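Local coordinates for conserved protein with 2 CBS domains (Pyrobaculum aerophilum, PDB 2RIH) that binds AMP through a pair of CBS domains (a Bateman module), consistent with a role as an archaeal adenine-nucleotide sensor, at residues Arg13-Leu18 with Gly111-Val116; Pro80-Asp85 with Val105-Asn110. One frame throughout, in Å; residues are numbered along the deposited sequence.

Interaction 1: Arg13-Leu18 with Gly111-Val116; sequences RPPVSL and GELVGV
Pro15 carries the contact: its ring tip CG meets Leu113 CD2 tip to tip at 3.6 Å. Pro15 CG also stands 3.8 Å from Gly115 CA, with CB and CD of the ring close to the same atom, and Pro15 CD lies 3.6 Å from Val114 O. The CA atoms of Pro15 and Gly115 are 4.8 Å apart. Further along the strand, Val116 CG2, anti to its own carbonyl carbon, touches Pro15 CB at 3.9 Å. Leu113 keeps CG anti to its backbone N (chi1 178°), which aims the branch at the proline and leaves CD2 to graze Ser17 CB. These apolar touches join the two CBS domains, the run into strand 16-19 of one packing on strand 113-118 of the other; Val16 of the first segment belongs to an AMP site. Two waters bridge the backbones. Arg13 O accepts from both: one, 2.8 Å from Arg13 O, takes the N-H of Val116 at 2.9 Å, and the second donates to both Arg13 O and Val114 O. Strand 113-118 carries a classic beta bulge, two residues, Val114 and Gly115, set against the single Val106 of strand 103-107, and Val116 also packs on Leu38 and His103, two further AMP-site residues.

Interaction 2: Pro80-Asp85 with Val105-Asn110; sequences PITVLD and VVVNKN
Strands 82-84 and 105-107 run parallel in register, Thr82 opposite Val105 through Leu84 opposite Val107, with short axes 4.6 Å apart at 37°. Four backbone bonds join them, the N-H donors belonging in turn to Val105, Val83, Val107 and Asp85. The straightest, Val107 N to Val83 O (2.9 Å, 169° at the hydrogen), arrives nearly along the C=O axis; the last, Asp85 N to Val107 O (2.8 Å), is more bent at 143°. This is the parallel pair of a beta-alpha-beta crossover, helix 89-99 connecting the strands within the second CBS domain, and Ile81 at its start belongs to an AMP site. On the face bearing Val83 and Val106, their CG2 methyls meet obliquely at 4.0 Å, and Val83 also packs on Val91 of the helix. Thr82, Leu84, Val105 and Val107 point to the other face; Thr82 CG2 crosses to Val105 CB, and Val105 continues onto Pro50 and Val53. At the far end Val106 CG1, anti to its backbone N, presses on Asp85 CA at 3.5 Å. The Asp85 carboxylate lies alongside Asn108, whose amide instead bonds Glu112, and a water 2.7 Å from Asp85 OD1 relays to Lys109 N. An alanine in place of Asp85 would remove the carboxylate, and with it the OD1 bond to the water and the packing along Asn108, and would probably leave the 108-109 backbone less firmly held.

How the interactions relate
From the N terminus, 13-18 leads into strand 16-19 of the first CBS domain, which continues with strands 38-43 and 50-55, and the chain then crosses to the second domain at 80-85. Interaction 2 closes a short loop there, 19 residues between its closest ends, around helix 89-99. Only after 105-110 turns directly into 111-116 does interaction 1 close its much longer loop, 92 residues, so interaction 2 is nested inside it. The two meet through adjacent strands of one sheet: Val106 N lies 2.7 Å from Gly115 O, and Val114 N lies 2.8 Å from Val106 O, both probable hydrogen bonds. Interaction 2 pairs two strands of the second domain's sheet, and interaction 1 docks the first domain against it.

Interaction 1: Arg13-Leu18 with Gly111-Val116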
# COMPACT_ATOMS: atom_id res chain seq x y z
N ARG A 13 -7.62 -12.98 -7.07
CA ARG A 13 -8.80 -13.47 -6.35
C ARG A 13 -10.01 -12.57 -6.62
O ARG A 13 -9.87 -11.48 -7.17
CB ARG A 13 -8.53 -13.50 -4.85
CG ARG A 13 -7.40 -14.44 -4.42
CD ARG A 13 -7.76 -15.90 -4.67
NE ARG A 13 -6.69 -16.80 -4.25
CZ ARG A 13 -5.60 -17.09 -4.96
NH1 ARG A 13 -4.70 -17.92 -4.46
NH2 ARG A 13 -5.40 -16.57 -6.17
N PRO A 14 -11.23 -13.03 -6.25
CA PRO A 14 -12.34 -12.09 -6.41
C PRO A 14 -12.11 -10.83 -5.57
O PRO A 14 -11.50 -10.89 -4.49
CB PRO A 14 -13.55 -12.89 -5.92
CG PRO A 14 -13.15 -14.32 -6.04
CD PRO A 14 -11.68 -14.34 -5.74
N PRO A 15 -12.59 -9.68 -6.07
CA PRO A 15 -12.36 -8.45 -5.34
C PRO A 15 -13.17 -8.41 -4.05
O PRO A 15 -14.19 -9.08 -3.94
CB PRO A 15 -12.85 -7.37 -6.32
CG PRO A 15 -13.84 -8.06 -7.15
CD PRO A 15 -13.35 -9.46 -7.30
N VAL A 16 -12.67 -7.65 -3.09
CA VAL A 16 -13.41 -7.38 -1.88
C VAL A 16 -14.44 -6.29 -2.20
O VAL A 16 -14.09 -5.16 -2.56
CB VAL A 16 -12.49 -6.90 -0.73
CG1 VAL A 16 -13.32 -6.41 0.45
CG2 VAL A 16 -11.57 -8.01 -0.31
N SER A 17 -15.72 -6.65 -2.12
CA SER A 17 -16.77 -5.67 -2.30
C SER A 17 -17.78 -5.77 -1.17
O SER A 17 -18.04 -6.86 -0.66
CB SER A 17 -17.46 -5.83 -3.66
OG SER A 17 -18.16 -7.05 -3.75
N LEU A 18 -18.32 -4.62 -0.79
CA LEU A 18 -19.33 -4.53 0.24
C LEU A 18 -20.40 -3.57 -0.26
O LEU A 18 -20.11 -2.71 -1.09
CB LEU A 18 -18.73 -4.03 1.56
CG LEU A 18 -17.69 -4.90 2.27
CD1 LEU A 18 -16.26 -4.63 1.75
CD2 LEU A 18 -17.75 -4.66 3.76
N GLY A 111 -19.37 -2.19 -17.44
CA GLY A 111 -19.18 -1.44 -16.20
C GLY A 111 -19.26 -2.27 -14.93
O GLY A 111 -19.30 -1.73 -13.83
N GLU A 112 -19.28 -3.59 -15.08
CA GLU A 112 -19.37 -4.49 -13.93
C GLU A 112 -17.99 -4.73 -13.35
O GLU A 112 -16.99 -4.75 -14.08
CB GLU A 112 -20.02 -5.81 -14.34
CG GLU A 112 -21.42 -5.64 -14.90
CD GLU A 112 -21.94 -6.87 -15.62
OE1 GLU A 112 -21.13 -7.72 -16.05
OE2 GLU A 112 -23.17 -6.98 -15.76
N LEU A 113 -17.94 -4.90 -12.04
CA LEU A 113 -16.70 -5.18 -11.32
C LEU A 113 -16.14 -6.55 -11.70
O LEU A 113 -16.84 -7.55 -11.62
CB LEU A 113 -16.95 -5.13 -9.82
CG LEU A 113 -15.80 -5.45 -8.87
CD1 LEU A 113 -14.67 -4.44 -8.99
CD2 LEU A 113 -16.36 -5.48 -7.46
N VAL A 114 -14.89 -6.57 -12.14
CA VAL A 114 -14.18 -7.80 -12.47
C VAL A 114 -13.16 -8.11 -11.37
O VAL A 114 -13.03 -9.24 -10.90
CB VAL A 114 -13.44 -7.65 -13.82
CG1 VAL A 114 -12.76 -8.97 -14.20
CG2 VAL A 114 -14.41 -7.21 -14.91
N GLY A 115 -12.43 -7.09 -10.96
CA GLY A 115 -11.43 -7.26 -9.94
C GLY A 115 -10.81 -5.95 -9.54
O GLY A 115 -11.30 -4.86 -9.92
N VAL A 116 -9.76 -6.07 -8.74
CA VAL A 116 -8.95 -4.95 -8.31
C VAL A 116 -7.49 -5.33 -8.57
O VAL A 116 -7.02 -6.39 -8.17
CB VAL A 116 -9.16 -4.65 -6.81
CG1 VAL A 116 -8.14 -3.60 -6.31
CG2 VAL A 116 -10.59 -4.20 -6.55
O HOH W 1 -9.42 -8.70 -7.48
O HOH W 2 -10.96 -10.90 -9.92

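Interaction 2: Pro80-Asp85 with Val105-Asn110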
# COMPACT_ATOMS: atom_id res chain seq x y z
N PRO A 80 -14.39 5.62 -7.74
CA PRO A 80 -13.57 4.56 -8.33
C PRO A 80 -12.78 5.00 -9.57
O PRO A 80 -13.35 5.55 -10.53
CB PRO A 80 -14.61 3.48 -8.71
CG PRO A 80 -15.85 3.84 -7.99
CD PRO A 80 -15.83 5.33 -7.90
N ILE A 81 -11.47 4.79 -9.53
CA ILE A 81 -10.61 4.97 -10.69
C ILE A 81 -10.50 3.60 -11.36
O ILE A 81 -9.95 2.65 -10.79
CB ILE A 81 -9.20 5.50 -10.32
CG1 ILE A 81 -9.28 6.81 -9.52
CG2 ILE A 81 -8.34 5.67 -11.60
CD1 ILE A 81 -10.16 7.92 -10.14
N THR A 82 -11.04 3.50 -12.56
CA THR A 82 -11.21 2.21 -13.21
C THR A 82 -10.37 2.02 -14.47
O THR A 82 -9.98 2.99 -15.13
CB THR A 82 -12.68 1.97 -13.61
OG1 THR A 82 -13.05 2.93 -14.60
CG2 THR A 82 -13.62 2.08 -12.40
N VAL A 83 -10.12 0.76 -14.79
CA VAL A 83 -9.61 0.35 -16.09
C VAL A 83 -10.46 -0.81 -16.57
O VAL A 83 -11.18 -1.43 -15.79
CB VAL A 83 -8.12 -0.08 -16.05
CG1 VAL A 83 -7.24 1.10 -15.71
CG2 VAL A 83 -7.91 -1.24 -15.07
N LEU A 84 -10.39 -1.09 -17.87
CA LEU A 84 -11.07 -2.24 -18.45
C LEU A 84 -10.25 -3.50 -18.25
O LEU A 84 -9.02 -3.44 -18.19
CB LEU A 84 -11.33 -2.02 -19.95
CG LEU A 84 -12.29 -0.91 -20.34
CD1 LEU A 84 -12.16 -0.61 -21.84
CD2 LEU A 84 -13.74 -1.27 -19.98
N ASP A 85 -10.93 -4.64 -18.12
CA ASP A 85 -10.29 -5.96 -18.06
C ASP A 85 -9.46 -6.27 -19.33
O ASP A 85 -8.51 -7.07 -19.29
CB ASP A 85 -11.33 -7.07 -17.81
CG ASP A 85 -12.45 -7.11 -18.85
OD1 ASP A 85 -12.64 -6.14 -19.61
OD2 ASP A 85 -13.18 -8.12 -18.88
N VAL A 105 -9.63 -0.20 -9.96
CA VAL A 105 -10.77 -1.10 -10.07
C VAL A 105 -10.85 -1.57 -11.52
O VAL A 105 -10.86 -0.75 -12.44
CB VAL A 105 -12.07 -0.38 -9.64
CG1 VAL A 105 -13.29 -1.27 -9.85
CG2 VAL A 105 -11.96 0.05 -8.19
N VAL A 106 -10.86 -2.89 -11.73
CA VAL A 106 -10.98 -3.45 -13.07
C VAL A 106 -12.45 -3.75 -13.34
O VAL A 106 -13.10 -4.46 -12.57
CB VAL A 106 -10.15 -4.75 -13.25
CG1 VAL A 106 -10.23 -5.24 -14.68
CG2 VAL A 106 -8.69 -4.51 -12.86
N VAL A 107 -12.97 -3.22 -14.45
CA VAL A 107 -14.35 -3.44 -14.85
C VAL A 107 -14.39 -3.96 -16.28
O VAL A 107 -13.40 -3.88 -17.01
CB VAL A 107 -15.20 -2.16 -14.71
CG1 VAL A 107 -15.27 -1.71 -13.24
CG2 VAL A 107 -14.66 -1.03 -15.60
N ASN A 108 -15.53 -4.54 -16.67
CA ASN A 108 -15.73 -4.98 -18.04
C ASN A 108 -16.43 -3.90 -18.85
O ASN A 108 -16.79 -2.85 -18.31
CB ASN A 108 -16.48 -6.32 -18.09
CG ASN A 108 -17.90 -6.25 -17.53
OD1 ASN A 108 -18.53 -5.19 -17.49
ND2 ASN A 108 -18.41 -7.40 -17.11
N LYS A 109 -16.62 -4.16 -20.14
CA LYS A 109 -17.27 -3.21 -21.07
C LYS A 109 -18.67 -2.77 -20.63
O LYS A 109 -19.16 -1.72 -21.06
CB LYS A 109 -17.36 -3.82 -22.48
CG LYS A 109 -18.07 -5.17 -22.53
CD LYS A 109 -18.29 -5.66 -23.94
CE LYS A 109 -18.82 -7.09 -23.92
NZ LYS A 109 -20.16 -7.22 -23.26
N ASN A 110 -19.31 -3.57 -19.78
CA ASN A 110 -20.64 -3.25 -19.24
C ASN A 110 -20.58 -2.57 -17.87
O ASN A 110 -21.61 -2.40 -17.21
CB ASN A 110 -21.50 -4.52 -19.18
CG ASN A 110 -21.90 -5.03 -20.55
OD1 ASN A 110 -21.78 -4.32 -21.55
ND2 ASN A 110 -22.41 -6.25 -20.61
O HOH W 3 -14.69 -5.90 -21.39